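Long-range contacts in hypothetical zinc-type alcohol dehydrogenase-like protein in PRE5-FET4 intergenic region (Saccharomyces cerevisiae, PDB 1PIW), which reduces aromatic and aliphatic aldehydes to the corresponding alcohols with NADPH, as a homodimeric medium-chain alcohol dehydrogenase carrying two zinc ions per subunit: residues Y3-G9 and Y135-R140; H156-L161 and K320-T325; G165-S170 and E306-L310; K200-T206 and G223-Y227. All coordinates share one frame; numbering follows the deposited sequence.

Contact 1 (Y3-G9 and Y135-R140); sequences YPEKFEG and YANYVR
The carbonyl O of E8 takes the backbone N-H of N137 at 3.1 Å (N-H...O 161°), and a weak second bond joins the same two residues, from E8 N to N137 OD1. N137 can return this bond because its CG sits between the backbone N and the carbonyl carbon (chi1 57°), which folds the amide back over the E8 peptide. Next to this pair, G9 and A136 form a single beta bridge with their CA atoms 3.8 Å apart. On the Y138 side of this pair, three aromatic rings take over. Y138 CB lies over one face of the F7 ring, a CH-pi contact of 3.5 Å to the ring centroid, while the two rings themselves are slid apart and barely overlap. Y3 turns its edge to the face of Y138 in a T-shaped pair, with planes at 65° and Y3 CD2 above the ring centre. Near the F7 rim, R140 sets one guanidinium face towards F7 CZ, 3.8 Å from NH2, and that group is held by a salt bridge to D37. Together Y3, F7 and Y138 make an aromatic cluster that packs the N-terminal loop and the start of strand 7-12 against strand 138-142 of the GroES-like catalytic domain.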
loop_
_atom_site.group_PDB
_atom_site.type_symbol
_atom_site.label_atom_id
_atom_site.label_comp_id
_atom_site.label_asym_id
_atom_site.label_seq_id
_atom_site.Cartn_x
_atom_site.Cartn_y
_atom_site.Cartn_z
ATOM N N TYR A 3 36.288 -29.499 9.693
ATOM C CA TYR A 3 34.830 -29.411 9.634
ATOM C C TYR A 3 34.007 -29.632 10.895
ATOM O O TYR A 3 32.899 -29.096 11.019
ATOM C CB TYR A 3 34.266 -30.357 8.565
ATOM C CG TYR A 3 32.849 -30.756 8.887
ATOM C CD1 TYR A 3 32.585 -31.848 9.712
ATOM C CD2 TYR A 3 31.785 -29.952 8.507
ATOM C CE1 TYR A 3 31.300 -32.115 10.157
ATOM C CE2 TYR A 3 30.499 -30.211 8.944
ATOM C CZ TYR A 3 30.263 -31.291 9.769
ATOM O OH TYR A 3 28.982 -31.541 10.202
ATOM N N PRO A 4 34.487 -30.451 11.826
ATOM C CA PRO A 4 33.536 -30.519 12.934
ATOM C C PRO A 4 33.639 -29.386 13.939
ATOM O O PRO A 4 32.663 -28.690 14.193
ATOM C CB PRO A 4 33.820 -31.885 13.540
ATOM C CG PRO A 4 35.294 -32.069 13.261
ATOM C CD PRO A 4 35.420 -31.590 11.841
ATOM N N GLU A 5 34.830 -29.179 14.485
ATOM C CA GLU A 5 35.028 -28.164 15.514
ATOM C C GLU A 5 35.293 -26.727 15.085
ATOM O O GLU A 5 35.052 -25.797 15.861
ATOM C CB GLU A 5 36.131 -28.624 16.476
ATOM C CG GLU A 5 35.748 -29.846 17.319
ATOM C CD GLU A 5 36.633 -31.049 17.055
ATOM O OE1 GLU A 5 36.768 -31.448 15.878
ATOM O OE2 GLU A 5 37.194 -31.602 18.024
ATOM N N LYS A 6 35.792 -26.535 13.867
ATOM C CA LYS A 6 36.083 -25.191 13.377
ATOM C C LYS A 6 35.651 -25.005 11.935
ATOM O O LYS A 6 35.774 -25.915 11.120
ATOM C CB LYS A 6 37.582 -24.893 13.470
ATOM C CG LYS A 6 37.972 -23.832 14.485
ATOM C CD LYS A 6 37.913 -24.368 15.903
ATOM C CE LYS A 6 38.615 -23.451 16.905
ATOM N NZ LYS A 6 37.883 -22.183 17.183
ATOM N N PHE A 7 35.138 -23.818 11.628
ATOM C CA PHE A 7 34.720 -23.477 10.267
ATOM C C PHE A 7 35.711 -22.434 9.776
ATOM O O PHE A 7 36.226 -21.645 10.570
ATOM C CB PHE A 7 33.315 -22.857 10.252
ATOM C CG PHE A 7 32.190 -23.855 10.257
ATOM C CD1 PHE A 7 30.877 -23.421 10.356
ATOM C CD2 PHE A 7 32.433 -25.215 10.157
ATOM C CE1 PHE A 7 29.824 -24.318 10.356
ATOM C CE2 PHE A 7 31.382 -26.122 10.156
ATOM C CZ PHE A 7 30.075 -25.670 10.256
ATOM N N GLU A 8 35.992 -22.426 8.480
ATOM C CA GLU A 8 36.913 -21.437 7.952
ATOM C C GLU A 8 36.184 -20.569 6.946
ATOM O O GLU A 8 35.224 -21.014 6.325
ATOM C CB GLU A 8 38.111 -22.109 7.295
ATOM C CG GLU A 8 39.207 -21.127 6.957
ATOM C CD GLU A 8 40.460 -21.794 6.446
ATOM O OE1 GLU A 8 40.376 -22.574 5.472
ATOM O OE2 GLU A 8 41.532 -21.529 7.020
ATOM N N GLY A 9 36.622 -19.323 6.794
ATOM C CA GLY A 9 35.965 -18.444 5.847
ATOM C C GLY A 9 36.623 -17.096 5.625
ATOM O O GLY A 9 37.476 -16.673 6.395
ATOM N N TYR A 135 30.538 -16.929 2.804
ATOM C CA TYR A 135 31.812 -16.959 2.106
ATOM C C TYR A 135 32.704 -17.872 2.945
ATOM O O TYR A 135 33.781 -17.468 3.380
ATOM C CB TYR A 135 32.460 -15.569 2.043
ATOM C CG TYR A 135 31.702 -14.502 1.289
ATOM C CD1 TYR A 135 30.434 -14.743 0.774
ATOM C CD2 TYR A 135 32.239 -13.226 1.135
ATOM C CE1 TYR A 135 29.724 -13.749 0.136
ATOM C CE2 TYR A 135 31.532 -12.223 0.498
ATOM C CZ TYR A 135 30.269 -12.491 0.002
ATOM O OH TYR A 135 29.524 -11.499 -0.595
ATOM N N ALA A 136 32.253 -19.094 3.190
ATOM C CA ALA A 136 33.038 -20.016 3.984
ATOM C C ALA A 136 32.902 -21.422 3.440
ATOM O O ALA A 136 32.229 -21.633 2.445
ATOM C CB ALA A 136 32.594 -19.958 5.417
ATOM N N ASN A 137 33.539 -22.380 4.104
ATOM C CA ASN A 137 33.513 -23.772 3.679
ATOM C C ASN A 137 32.290 -24.554 4.166
ATOM O O ASN A 137 31.901 -25.554 3.552
ATOM C CB ASN A 137 34.795 -24.472 4.137
ATOM C CG ASN A 137 35.013 -24.383 5.643
ATOM O OD1 ASN A 137 35.970 -24.945 6.176
ATOM N ND2 ASN A 137 34.126 -23.675 6.333
ATOM N N TYR A 138 31.693 -24.102 5.267
ATOM C CA TYR A 138 30.512 -24.754 5.826
ATOM C C TYR A 138 29.547 -23.760 6.456
ATOM O O TYR A 138 29.943 -22.705 6.950
ATOM C CB TYR A 138 30.893 -25.766 6.913
ATOM C CG TYR A 138 31.756 -26.905 6.459
ATOM C CD1 TYR A 138 33.124 -26.881 6.665
ATOM C CD2 TYR A 138 31.206 -28.003 5.805
ATOM C CE1 TYR A 138 33.936 -27.920 6.231
ATOM C CE2 TYR A 138 32.009 -29.054 5.364
ATOM C CZ TYR A 138 33.377 -29.003 5.579
ATOM O OH TYR A 138 34.193 -30.016 5.121
ATOM N N VAL A 139 28.271 -24.116 6.446
ATOM C CA VAL A 139 27.255 -23.285 7.059
ATOM C C VAL A 139 26.375 -24.245 7.846
ATOM O O VAL A 139 26.102 -25.352 7.393
ATOM C CB VAL A 139 26.423 -22.517 6.008
ATOM C CG1 VAL A 139 25.510 -23.465 5.262
ATOM C CG2 VAL A 139 25.627 -21.428 6.681
ATOM N N ARG A 140 25.972 -23.826 9.037
ATOM C CA ARG A 140 25.135 -24.634 9.913
ATOM C C ARG A 140 23.773 -23.982 9.962
ATOM O O ARG A 140 23.628 -22.890 10.515
ATOM C CB ARG A 140 25.752 -24.679 11.306
ATOM C CG ARG A 140 24.936 -25.417 12.341
ATOM C CD ARG A 140 25.847 -25.959 13.429
ATOM N NE ARG A 140 26.813 -26.886 12.863
ATOM C CZ ARG A 140 27.933 -27.248 13.469
ATOM N NH1 ARG A 140 28.225 -26.751 14.661
ATOM N NH2 ARG A 140 28.750 -28.111 12.888
#

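Contact 2 (H156-L161 and K320-T325); sequences HLAAPL and KIWVET
P160 and I321 meet where the short helix 155-158 and the P160-L161 segment that follows pack on the chain entering strand 323-327, a strand that runs parallel to 348-352 in the mixed sheet of this alcohol dehydrogenase fold. No hydrogen bond crosses between the two segments, and side-chain orientation defines the fit. I321 points toward the helix and, with CG1 held between backbone N and carbonyl carbon (chi1 58°), sends CD1 against the proline ring, 3.6 Å from P160 CB. The same methyl also lies 3.7 Å from L157 O. V323, two residues on, faces the same way. Its CG2 touches P160 CG at 4.0 Å, so the pyrrolidine ring meets both I321 and V323 at a slant. L157 spreads its two methyls between different partners: CD1 reaches V323 CB at 4.2 Å, whereas CD2 lies against the aliphatic part of K320. Two residues further along the strand, T325 sets CG2 beside H156, touching both CB and CD2 of the histidine. M194 of helix 190-202 packs on P160, L161 and I321, and R348, an NADP-binding residue, packs on V323. The H156 carbonyl is hydrogen-bonded by T350 OG1 of the neighbouring strand, and V323 CG2 approaches that same H156 O to 3.5 Å.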
loop_
_atom_site.group_PDB
_atom_site.type_symbol
_atom_site.label_atom_id
_atom_site.label_comp_id
_atom_site.label_asym_id
_atom_site.label_seq_id
_atom_site.Cartn_x
_atom_site.Cartn_y
_atom_site.Cartn_z
ATOM N N HIS A 156 25.939 -22.108 -9.971
ATOM C CA HIS A 156 26.249 -20.686 -10.045
ATOM C C HIS A 156 25.070 -19.835 -10.518
ATOM O O HIS A 156 25.104 -18.603 -10.433
ATOM C CB HIS A 156 27.478 -20.448 -10.935
ATOM C CG HIS A 156 27.212 -20.573 -12.405
ATOM N ND1 HIS A 156 26.701 -21.715 -12.980
ATOM C CD2 HIS A 156 27.407 -19.696 -13.420
ATOM C CE1 HIS A 156 26.588 -21.535 -14.284
ATOM N NE2 HIS A 156 27.009 -20.318 -14.577
ATOM N N LEU A 157 24.026 -20.498 -11.004
ATOM C CA LEU A 157 22.819 -19.811 -11.472
ATOM C C LEU A 157 21.655 -20.028 -10.507
ATOM O O LEU A 157 20.617 -19.374 -10.601
ATOM C CB LEU A 157 22.426 -20.314 -12.866
ATOM C CG LEU A 157 22.952 -19.536 -14.074
ATOM C CD1 LEU A 157 24.377 -19.109 -13.859
ATOM C CD2 LEU A 157 22.842 -20.406 -15.293
ATOM N N ALA A 158 21.834 -20.958 -9.579
ATOM C CA ALA A 158 20.799 -21.253 -8.605
ATOM C C ALA A 158 20.979 -20.360 -7.391
ATOM O O ALA A 158 20.024 -19.766 -6.892
ATOM C CB ALA A 158 20.882 -22.711 -8.191
ATOM N N ALA A 159 22.225 -20.261 -6.939
ATOM C CA ALA A 159 22.578 -19.483 -5.762
ATOM C C ALA A 159 21.899 -18.129 -5.590
ATOM O O ALA A 159 21.181 -17.918 -4.625
ATOM C CB ALA A 159 24.080 -19.326 -5.701
ATOM N N PRO A 160 22.105 -17.197 -6.522
ATOM C CA PRO A 160 21.486 -15.875 -6.404
ATOM C C PRO A 160 19.993 -15.876 -6.136
ATOM O O PRO A 160 19.477 -14.995 -5.456
ATOM C CB PRO A 160 21.823 -15.226 -7.734
ATOM C CG PRO A 160 23.162 -15.820 -8.046
ATOM C CD PRO A 160 22.938 -17.277 -7.732
ATOM N N LEU A 161 19.295 -16.859 -6.686
ATOM C CA LEU A 161 17.850 -16.959 -6.504
ATOM C C LEU A 161 17.521 -17.054 -5.030
ATOM O O LEU A 161 16.516 -16.518 -4.572
ATOM C CB LEU A 161 17.308 -18.207 -7.199
ATOM C CG LEU A 161 17.565 -18.384 -8.696
ATOM C CD1 LEU A 161 17.112 -19.777 -9.120
ATOM C CD2 LEU A 161 16.828 -17.314 -9.478
ATOM N N LYS A 320 17.783 -18.482 -16.970
ATOM C CA LYS A 320 19.229 -18.338 -16.905
ATOM C C LYS A 320 19.540 -16.872 -16.570
ATOM O O LYS A 320 19.470 -15.998 -17.437
ATOM C CB LYS A 320 19.842 -18.763 -18.254
ATOM C CG LYS A 320 21.325 -18.422 -18.481
ATOM C CD LYS A 320 21.502 -17.023 -19.126
ATOM C CE LYS A 320 22.969 -16.680 -19.468
ATOM N NZ LYS A 320 23.111 -15.271 -19.966
ATOM N N ILE A 321 19.859 -16.603 -15.305
ATOM C CA ILE A 321 20.157 -15.235 -14.889
ATOM C C ILE A 321 21.563 -14.825 -15.254
ATOM O O ILE A 321 22.393 -15.653 -15.621
ATOM C CB ILE A 321 19.998 -15.033 -13.380
ATOM C CG1 ILE A 321 20.907 -15.999 -12.634
ATOM C CG2 ILE A 321 18.553 -15.229 -12.982
ATOM C CD1 ILE A 321 20.955 -15.761 -11.142
ATOM N N TRP A 322 21.827 -13.531 -15.135
ATOM C CA TRP A 322 23.130 -12.992 -15.471
ATOM C C TRP A 322 24.092 -12.995 -14.280
ATOM O O TRP A 322 23.996 -12.164 -13.376
ATOM C CB TRP A 322 22.959 -11.578 -16.022
ATOM C CG TRP A 322 22.192 -11.509 -17.315
ATOM C CD1 TRP A 322 21.147 -12.295 -17.688
ATOM C CD2 TRP A 322 22.341 -10.525 -18.347
ATOM N NE1 TRP A 322 20.623 -11.859 -18.882
ATOM C CE2 TRP A 322 21.337 -10.774 -19.310
ATOM C CE3 TRP A 322 23.223 -9.454 -18.550
ATOM C CZ2 TRP A 322 21.185 -9.989 -20.463
ATOM C CZ3 TRP A 322 23.075 -8.668 -19.698
ATOM C CH2 TRP A 322 22.059 -8.942 -20.640
ATOM N N VAL A 323 25.029 -13.939 -14.309
ATOM C CA VAL A 323 26.028 -14.108 -13.260
ATOM C C VAL A 323 27.467 -14.123 -13.787
ATOM O O VAL A 323 27.742 -14.579 -14.892
ATOM C CB VAL A 323 25.795 -15.434 -12.502
ATOM C CG1 VAL A 323 26.919 -15.700 -11.532
ATOM C CG2 VAL A 323 24.493 -15.375 -11.765
ATOM N N GLU A 324 28.382 -13.595 -12.992
ATOM C CA GLU A 324 29.785 -13.625 -13.348
ATOM C C GLU A 324 30.377 -14.420 -12.199
ATOM O O GLU A 324 29.837 -14.391 -11.096
ATOM C CB GLU A 324 30.384 -12.221 -13.401
ATOM C CG GLU A 324 31.893 -12.210 -13.638
ATOM C CD GLU A 324 32.427 -10.832 -14.005
ATOM O OE1 GLU A 324 33.667 -10.682 -14.056
ATOM O OE2 GLU A 324 31.617 -9.902 -14.251
ATOM N N THR A 325 31.456 -15.149 -12.435
ATOM C CA THR A 325 32.006 -15.926 -11.346
ATOM C C THR A 325 33.406 -15.505 -10.951
ATOM O O THR A 325 34.213 -15.106 -11.786
ATOM C CB THR A 325 31.966 -17.433 -11.659
ATOM O OG1 THR A 325 32.538 -17.679 -12.943
ATOM C CG2 THR A 325 30.546 -17.921 -11.666
#

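Contact 3 (G165-S170 and E306-L310); sequences GLTVYS and ELNQL
Y169 lays its ring against L310 where helix 161-174 crosses helix 304-316, which follows the last strand of the Rossmann-type NADP-binding sheet. The short helical segments cross at 102°, with axes 9.6 Å apart. With its CG anti to the backbone N (chi1 180°), the tyrosine reaches across to the second helix. L310 then lies over one ring face, its CB 3.5 Å from Y169 CD2, while the backbone of E306 meets the ring edge. L166 crosses L307 at about a right angle and brings CD2 to 3.8 Å from L307 CB, its other methyl resting near the L307 backbone. Close by, G165 has no side chain, and L310 CD2 comes within 3.7 Å of its carbonyl C. Further out, E306 directs its carboxylate towards S170 OG, a hydrogen bond that must be taken as doubtful, because S170 OG is modelled too close to the carboxylate. That carboxylate is itself placed by a salt bridge to R174 and by the backbone N of S303. I198 of helix 190-202 packs on L310, and T167, on the first helix, belongs to the NADP pocket. At the far end of the tyrosine, its OH lies 3.3 Å from Q309 CB.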
loop_
_atom_site.group_PDB
_atom_site.type_symbol
_atom_site.label_atom_id
_atom_site.label_comp_id
_atom_site.label_asym_id
_atom_site.label_seq_id
_atom_site.Cartn_x
_atom_site.Cartn_y
_atom_site.Cartn_z
ATOM N N GLY A 165 16.884 -13.244 -5.710
ATOM C CA GLY A 165 15.744 -13.704 -6.487
ATOM C C GLY A 165 14.482 -13.781 -5.648
ATOM O O GLY A 165 13.495 -13.090 -5.910
ATOM N N LEU A 166 14.511 -14.621 -4.622
ATOM C CA LEU A 166 13.358 -14.779 -3.758
ATOM C C LEU A 166 12.809 -13.433 -3.308
ATOM O O LEU A 166 11.606 -13.280 -3.131
ATOM C CB LEU A 166 13.736 -15.604 -2.538
ATOM C CG LEU A 166 12.610 -15.740 -1.530
ATOM C CD1 LEU A 166 11.489 -16.453 -2.210
ATOM C CD2 LEU A 166 13.072 -16.496 -0.303
ATOM N N THR A 167 13.692 -12.456 -3.135
ATOM C CA THR A 167 13.281 -11.131 -2.679
ATOM C C THR A 167 12.341 -10.359 -3.613
ATOM O O THR A 167 11.532 -9.546 -3.135
ATOM C CB THR A 167 14.521 -10.268 -2.331
ATOM O OG1 THR A 167 14.990 -10.624 -1.026
ATOM C CG2 THR A 167 14.184 -8.797 -2.331
ATOM N N VAL A 168 12.445 -10.611 -4.924
ATOM C CA VAL A 168 11.571 -9.968 -5.923
ATOM C C VAL A 168 10.424 -10.902 -6.183
ATOM O O VAL A 168 9.311 -10.481 -6.487
ATOM C CB VAL A 168 12.191 -9.816 -7.310
ATOM C CG1 VAL A 168 11.827 -8.464 -7.873
ATOM C CG2 VAL A 168 13.678 -10.069 -7.269
ATOM N N TYR A 169 10.712 -12.191 -6.094
ATOM C CA TYR A 169 9.690 -13.173 -6.359
ATOM C C TYR A 169 8.532 -13.080 -5.389
ATOM O O TYR A 169 7.383 -13.074 -5.804
ATOM C CB TYR A 169 10.275 -14.585 -6.350
ATOM C CG TYR A 169 9.224 -15.633 -6.615
ATOM C CD1 TYR A 169 8.398 -15.546 -7.737
ATOM C CD2 TYR A 169 9.031 -16.688 -5.735
ATOM C CE1 TYR A 169 7.403 -16.483 -7.975
ATOM C CE2 TYR A 169 8.035 -17.634 -5.961
ATOM C CZ TYR A 169 7.223 -17.523 -7.080
ATOM O OH TYR A 169 6.229 -18.445 -7.284
ATOM N N SER A 170 8.831 -12.988 -4.102
ATOM C CA SER A 170 7.768 -12.910 -3.114
ATOM C C SER A 170 6.805 -11.748 -3.383
ATOM O O SER A 170 5.590 -11.948 -3.464
ATOM C CB SER A 170 8.349 -12.797 -1.710
ATOM O OG SER A 170 7.432 -13.310 -0.769
ATOM N N GLU A 306 7.573 -20.055 -1.104
ATOM C CA GLU A 306 7.793 -19.253 -2.298
ATOM C C GLU A 306 9.174 -19.564 -2.850
ATOM O O GLU A 306 9.354 -19.631 -4.055
ATOM C CB GLU A 306 7.690 -17.768 -1.962
ATOM C CG GLU A 306 6.326 -17.381 -1.423
ATOM C CD GLU A 306 6.269 -15.961 -0.906
ATOM O OE1 GLU A 306 7.089 -15.615 -0.043
ATOM O OE2 GLU A 306 5.401 -15.195 -1.358
ATOM N N LEU A 307 10.152 -19.767 -1.970
ATOM C CA LEU A 307 11.504 -20.067 -2.431
ATOM C C LEU A 307 11.559 -21.349 -3.247
ATOM O O LEU A 307 12.338 -21.455 -4.201
ATOM C CB LEU A 307 12.483 -20.172 -1.266
ATOM C CG LEU A 307 13.938 -20.326 -1.723
ATOM C CD1 LEU A 307 14.193 -19.484 -2.957
ATOM C CD2 LEU A 307 14.879 -19.915 -0.603
ATOM N N ASN A 308 10.741 -22.328 -2.874
ATOM C CA ASN A 308 10.719 -23.573 -3.619
ATOM C C ASN A 308 9.947 -23.316 -4.901
ATOM O O ASN A 308 10.306 -23.806 -5.965
ATOM C CB ASN A 308 10.085 -24.683 -2.789
ATOM C CG ASN A 308 11.044 -25.254 -1.746
ATOM O OD1 ASN A 308 12.135 -25.732 -2.078
ATOM N ND2 ASN A 308 10.637 -25.213 -0.479
ATOM N N GLN A 309 8.889 -22.523 -4.799
ATOM C CA GLN A 309 8.104 -22.173 -5.981
ATOM C C GLN A 309 8.997 -21.553 -7.079
ATOM O O GLN A 309 8.872 -21.882 -8.263
ATOM C CB GLN A 309 7.010 -21.164 -5.612
ATOM C CG GLN A 309 5.792 -21.755 -4.954
ATOM C CD GLN A 309 4.780 -20.690 -4.593
ATOM O OE1 GLN A 309 4.730 -19.630 -5.226
ATOM N NE2 GLN A 309 3.955 -20.964 -3.582
ATOM N N LEU A 310 9.878 -20.639 -6.670
ATOM C CA LEU A 310 10.782 -19.967 -7.591
ATOM C C LEU A 310 11.742 -20.990 -8.173
ATOM O O LEU A 310 11.897 -21.098 -9.392
ATOM C CB LEU A 310 11.566 -18.862 -6.868
ATOM C CG LEU A 310 12.575 -18.093 -7.730
ATOM C CD1 LEU A 310 11.857 -17.538 -8.942
ATOM C CD2 LEU A 310 13.206 -16.961 -6.955
#

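Contact 4 (K200-T206 and G223-Y227); sequences KAMGAET and GADHY
K200, in the last turn of helix 190-202, points from its CB toward segment 223-227, and bends at chi2 and chi3 (-61° and -65°) to follow it. CG and CD pass the carbonyl of G223, and CE comes to 3.2 Å from G223 O. NZ ends in a salt bridge with D225 OD1 at 2.6 Å, using the syn lone pair of that oxygen, and gives a second bond of 3.1 Å to A204 O in the carbonyl plane. D225 OD1 is gripped twice, since T206 N also donates to it at 2.7 Å, from above the carboxylate plane. The backbone of D225 completes the exchange, its N donating to T206 O at 2.9 Å. E205 lays its CG against D225 CG at 3.6 Å. Both helices that lead into these segments end in Schellman motifs, at G203 and G223, and strands 205-210 and 226-229 are linked by helix 216-222 as the beta-alpha-beta unit at one edge of the Rossmann sheet. The lysine charge and the T206 N-H probably stabilise D225 as a carboxylate, partly offsetting the like charge of E205, so that one aspartate oxygen ties the helix end to the starts of two parallel strands.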
loop_
_atom_site.group_PDB
_atom_site.type_symbol
_atom_site.label_atom_id
_atom_site.label_comp_id
_atom_site.label_asym_id
_atom_site.label_seq_id
_atom_site.Cartn_x
_atom_site.Cartn_y
_atom_site.Cartn_z
ATOM N N LYS A 200 9.003 -11.812 -16.393
ATOM C CA LYS A 200 8.598 -12.379 -17.667
ATOM C C LYS A 200 8.172 -13.842 -17.526
ATOM O O LYS A 200 7.106 -14.224 -17.993
ATOM C CB LYS A 200 9.756 -12.240 -18.652
ATOM C CG LYS A 200 10.176 -10.792 -18.852
ATOM C CD LYS A 200 9.040 -9.955 -19.423
ATOM C CE LYS A 200 8.676 -10.427 -20.826
ATOM N NZ LYS A 200 7.337 -9.948 -21.293
ATOM N N ALA A 201 9.004 -14.646 -16.873
ATOM C CA ALA A 201 8.721 -16.063 -16.651
ATOM C C ALA A 201 7.319 -16.259 -16.101
ATOM O O ALA A 201 6.686 -17.273 -16.360
ATOM C CB ALA A 201 9.738 -16.663 -15.675
ATOM N N MET A 202 6.842 -15.291 -15.329
ATOM C CA MET A 202 5.512 -15.391 -14.757
ATOM C C MET A 202 4.453 -14.979 -15.761
ATOM O O MET A 202 3.279 -15.308 -15.597
ATOM C CB MET A 202 5.425 -14.554 -13.485
ATOM C CG MET A 202 6.026 -15.281 -12.299
ATOM S SD MET A 202 6.373 -14.252 -10.879
ATOM C CE MET A 202 4.754 -13.899 -10.271
ATOM N N GLY A 203 4.866 -14.252 -16.797
ATOM C CA GLY A 203 3.924 -13.874 -17.830
ATOM C C GLY A 203 3.555 -12.425 -18.029
ATOM O O GLY A 203 2.917 -12.087 -19.022
ATOM N N ALA A 204 3.943 -11.554 -17.115
ATOM C CA ALA A 204 3.582 -10.148 -17.261
ATOM C C ALA A 204 4.350 -9.405 -18.356
ATOM O O ALA A 204 5.240 -9.959 -19.007
ATOM C CB ALA A 204 3.773 -9.436 -15.934
ATOM N N GLU A 205 3.963 -8.152 -18.562
ATOM C CA GLU A 205 4.616 -7.273 -19.515
ATOM C C GLU A 205 5.468 -6.437 -18.569
ATOM O O GLU A 205 4.946 -5.679 -17.748
ATOM C CB GLU A 205 3.585 -6.405 -20.231
ATOM C CG GLU A 205 4.143 -5.428 -21.256
ATOM C CD GLU A 205 3.048 -4.654 -21.989
ATOM O OE1 GLU A 205 3.386 -3.730 -22.768
ATOM O OE2 GLU A 205 1.849 -4.969 -21.793
ATOM N N THR A 206 6.782 -6.598 -18.671
ATOM C CA THR A 206 7.707 -5.913 -17.784
ATOM C C THR A 206 8.370 -4.657 -18.331
ATOM O O THR A 206 8.782 -4.606 -19.488
ATOM C CB THR A 206 8.807 -6.873 -17.353
ATOM O OG1 THR A 206 8.222 -8.116 -16.963
ATOM C CG2 THR A 206 9.550 -6.316 -16.197
ATOM N N GLY A 223 14.498 -9.414 -21.997
ATOM C CA GLY A 223 13.113 -9.646 -22.326
ATOM C C GLY A 223 12.245 -8.498 -21.883
ATOM O O GLY A 223 11.027 -8.601 -21.868
ATOM N N ALA A 224 12.857 -7.391 -21.509
ATOM C CA ALA A 224 12.055 -6.259 -21.091
ATOM C C ALA A 224 11.149 -5.881 -22.254
ATOM O O ALA A 224 11.587 -5.884 -23.402
ATOM C CB ALA A 224 12.951 -5.086 -20.714
ATOM N N ASP A 225 9.887 -5.578 -21.957
ATOM C CA ASP A 225 8.922 -5.173 -22.981
ATOM C C ASP A 225 9.097 -3.697 -23.281
ATOM O O ASP A 225 8.570 -3.168 -24.258
ATOM C CB ASP A 225 7.498 -5.433 -22.514
ATOM C CG ASP A 225 7.240 -6.895 -22.270
ATOM O OD1 ASP A 225 7.540 -7.374 -21.153
ATOM O OD2 ASP A 225 6.757 -7.570 -23.204
ATOM N N HIS A 226 9.826 -3.029 -22.403
ATOM C CA HIS A 226 10.123 -1.636 -22.589
ATOM C C HIS A 226 11.059 -1.134 -21.520
ATOM O O HIS A 226 11.151 -1.730 -20.446
ATOM C CB HIS A 226 8.874 -0.787 -22.611
ATOM C CG HIS A 226 9.112 0.554 -23.219
ATOM N ND1 HIS A 226 8.736 1.734 -22.611
ATOM C CD2 HIS A 226 9.748 0.902 -24.362
ATOM C CE1 HIS A 226 9.133 2.752 -23.351
ATOM N NE2 HIS A 226 9.749 2.274 -24.419
ATOM N N TYR A 227 11.740 -0.032 -21.831
ATOM C CA TYR A 227 12.741 0.579 -20.959
ATOM C C TYR A 227 12.494 2.060 -20.745
ATOM O O TYR A 227 12.036 2.742 -21.644
ATOM C CB TYR A 227 14.117 0.396 -21.595
ATOM C CG TYR A 227 15.297 0.792 -20.734
ATOM C CD1 TYR A 227 15.898 -0.130 -19.870
ATOM C CD2 TYR A 227 15.844 2.074 -20.819
ATOM C CE1 TYR A 227 17.017 0.217 -19.119
ATOM C CE2 TYR A 227 16.965 2.431 -20.070
ATOM C CZ TYR A 227 17.547 1.500 -19.224
ATOM O OH TYR A 227 18.656 1.853 -18.488
#

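How the contacts relate
Contact 1 comes first along the chain and lies in the GroES-like domain, its centre about 40 Å from that of contact 4 across the centre of the chain. Contacts 2 and 3 occupy the ground between them, with centres about 14 Å apart. They are joined at the start of helix 161-174, where the carbonyls of P160 and L161 probably accept the N-H groups of G165 and L166, and through helix 304-316, which leads on to strand 323-327. Contact 2 spans the longest stretch of sequence and encloses contact 3, which in turn encloses contact 4; M202 packs on Y169 between the last two. Contacts 1 and 2 reach the same mixed sheet, whereas contact 4 belongs to the Rossmann sheet, so the series runs from the catalytic domain to the cofactor-binding domain.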